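Local coordinates for putative branched-chain amino acid ABC transporter (Rhodospirillum rubrum ATCC 11170, PDB 3HUT), which probably binds branched-chain amino acids or related ligands outside the cytoplasm as the solute-binding component of an ABC transporter, at residues W133-G138 with K161-R166. Numbering follows the deposited sequence.
Sequences WMIGDG and KAFELR
I135 and F163 mark the closest approach of two helix ends, their CA atoms 7.2 Å apart. Helix 126-136 finishes in a Schellman motif: G138, at positive phi, is its C-prime residue and returns its N to I135 O, while D137 is the first to leave helical angles. Helix 150-165 stops just before R166, so both helices stop close to where they touch. Between them the contact is made by side chains, and I135 is its centre. Its CD1 methyl meets the F163 ring obliquely, I135 CD1 lying 3.4 Å from F163 CE1, and I135 CG1 packs beside F163 CD1. The ring of F163 swings across to the neighbouring helix because CG stands anti to the backbone N (chi1 -163°), although the bond to CB does not head there. M134 adds a looser touch, its CB 4.2 Å from F163 CE1. On the more exposed flank the aliphatic part of R166 lies across I135, with R166 CB 3.8 Å from I135 CG1. The guanidinium group turns back on its own helix: R166 NH1 donates to A162 O at 3.1 Å, from above the carbonyl plane and opposite the face used by R166 N, so this one oxygen is gripped twice. Were F163 an alanine, I135 CD1 and M134 CB would probably lose their shared partner and a gap would open between the helices. Beneath, M134 and F163 both rest on V142 of strand 141-147, which links the two helices; this is the layering of helices on the parallel part of a mixed sheet found in the alpha/beta lobes of periplasmic binding proteins.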
loop_
_atom_site.group_PDB
_atom_site.type_symbol
_atom_site.label_atom_id
_atom_site.label_comp_id
_atom_site.label_asym_id
_atom_site.label_seq_id
_atom_site.Cartn_x
_atom_site.Cartn_y
_atom_site.Cartn_z
ATOM N N TRP A 133 6.055 13.014 -11.636
ATOM C CA TRP A 133 5.049 14.028 -11.348
ATOM C C TRP A 133 5.700 15.419 -11.283
ATOM O O TRP A 133 5.230 16.374 -11.908
ATOM C CB TRP A 133 4.368 13.686 -10.015
ATOM C CG TRP A 133 3.287 14.637 -9.554
ATOM C CD1 TRP A 133 2.751 15.690 -10.243
ATOM C CD2 TRP A 133 2.616 14.604 -8.289
ATOM N NE1 TRP A 133 1.787 16.316 -9.480
ATOM C CE2 TRP A 133 1.685 15.668 -8.277
ATOM C CE3 TRP A 133 2.710 13.774 -7.162
ATOM C CZ2 TRP A 133 0.855 15.927 -7.178
ATOM C CZ3 TRP A 133 1.880 14.033 -6.068
ATOM C CH2 TRP A 133 0.967 15.099 -6.089
HETATM N N MSE A 134 6.791 15.531 -10.539
HETATM C CA MSE A 134 7.474 16.811 -10.421
HETATM C C MSE A 134 8.085 17.282 -11.741
HETATM O O MSE A 134 8.088 18.477 -12.038
HETATM C CB MSE A 134 8.524 16.734 -9.314
HETATM C CG MSE A 134 7.890 16.624 -7.937
HETATM SE SE MSE A 134 9.134 16.503 -6.474
HETATM C CE MSE A 134 9.626 18.363 -6.338
ATOM N N ILE A 135 8.597 16.349 -12.533
ATOM C CA ILE A 135 9.167 16.693 -13.834
ATOM C C ILE A 135 8.012 17.204 -14.689
ATOM O O ILE A 135 8.136 18.203 -15.402
ATOM C CB ILE A 135 9.787 15.453 -14.524
ATOM C CG1 ILE A 135 11.043 14.999 -13.773
ATOM C CG2 ILE A 135 10.093 15.762 -15.991
ATOM C CD1 ILE A 135 12.244 15.957 -13.894
ATOM N N GLY A 136 6.881 16.510 -14.602
ATOM C CA GLY A 136 5.705 16.892 -15.362
ATOM C C GLY A 136 5.201 18.271 -14.982
ATOM O O GLY A 136 4.608 18.967 -15.808
ATOM N N ASP A 137 5.431 18.666 -13.731
ATOM C CA ASP A 137 4.999 19.978 -13.260
ATOM C C ASP A 137 6.022 21.066 -13.561
ATOM O O ASP A 137 5.871 22.207 -13.117
ATOM C CB ASP A 137 4.690 19.940 -11.758
ATOM C CG ASP A 137 3.346 19.304 -11.462
ATOM O OD1 ASP A 137 2.646 18.943 -12.431
ATOM O OD2 ASP A 137 2.982 19.166 -10.272
ATOM N N GLY A 138 7.075 20.705 -14.294
ATOM C CA GLY A 138 8.074 21.685 -14.686
ATOM C C GLY A 138 9.340 21.860 -13.871
ATOM O O GLY A 138 10.166 22.710 -14.199
ATOM N N LYS A 161 16.965 8.722 -8.476
ATOM C CA LYS A 161 17.349 8.067 -9.720
ATOM C C LYS A 161 16.383 8.410 -10.854
ATOM O O LYS A 161 16.807 8.721 -11.965
ATOM C CB LYS A 161 17.400 6.549 -9.523
ATOM C CG LYS A 161 17.998 5.798 -10.697
ATOM C CD LYS A 161 18.094 4.307 -10.413
ATOM C CE LYS A 161 18.744 3.571 -11.575
ATOM N NZ LYS A 161 18.873 2.112 -11.311
ATOM N N ALA A 162 15.086 8.355 -10.569
ATOM C CA ALA A 162 14.069 8.656 -11.577
ATOM C C ALA A 162 14.113 10.113 -12.022
ATOM O O ALA A 162 13.935 10.421 -13.205
ATOM C CB ALA A 162 12.683 8.325 -11.035
ATOM N N PHE A 163 14.343 11.011 -11.071
ATOM C CA PHE A 163 14.394 12.436 -11.372
ATOM C C PHE A 163 15.580 12.751 -12.289
ATOM O O PHE A 163 15.428 13.435 -13.302
ATOM C CB PHE A 163 14.504 13.229 -10.065
ATOM C CG PHE A 163 14.165 14.687 -10.199
ATOM C CD1 PHE A 163 12.865 15.092 -10.497
ATOM C CD2 PHE A 163 15.137 15.660 -9.987
ATOM C CE1 PHE A 163 12.540 16.448 -10.581
ATOM C CE2 PHE A 163 14.822 17.018 -10.070
ATOM C CZ PHE A 163 13.520 17.410 -10.366
ATOM N N GLU A 164 16.756 12.245 -11.935
ATOM C CA GLU A 164 17.960 12.478 -12.728
ATOM C C GLU A 164 17.859 11.806 -14.100
ATOM O O GLU A 164 18.420 12.291 -15.081
ATOM C CB GLU A 164 19.193 11.972 -11.963
ATOM C CG GLU A 164 19.364 12.621 -10.587
ATOM C CD GLU A 164 20.551 12.077 -9.802
ATOM O OE1 GLU A 164 20.906 10.895 -9.992
ATOM O OE2 GLU A 164 21.119 12.829 -8.979
ATOM N N LEU A 165 17.143 10.689 -14.168
ATOM C CA LEU A 165 16.966 9.986 -15.436
ATOM C C LEU A 165 16.184 10.879 -16.391
ATOM O O LEU A 165 16.369 10.817 -17.603
ATOM C CB LEU A 165 16.192 8.679 -15.228
ATOM C CG LEU A 165 15.797 7.921 -16.506
ATOM C CD1 LEU A 165 17.048 7.498 -17.259
ATOM C CD2 LEU A 165 14.953 6.704 -16.146
ATOM N N ARG A 166 15.307 11.708 -15.830
ATOM C CA ARG A 166 14.487 12.614 -16.618
ATOM C C ARG A 166 15.131 13.985 -16.819
ATOM O O ARG A 166 14.487 14.914 -17.297
ATOM C CB ARG A 166 13.107 12.757 -15.962
ATOM C CG ARG A 166 12.325 11.453 -15.988
ATOM C CD ARG A 166 11.035 11.521 -15.206
ATOM N NE ARG A 166 10.191 10.354 -15.464
ATOM C CZ ARG A 166 10.488 9.109 -15.106
ATOM N NH1 ARG A 166 11.614 8.840 -14.461
ATOM N NH2 ARG A 166 9.655 8.122 -15.405
#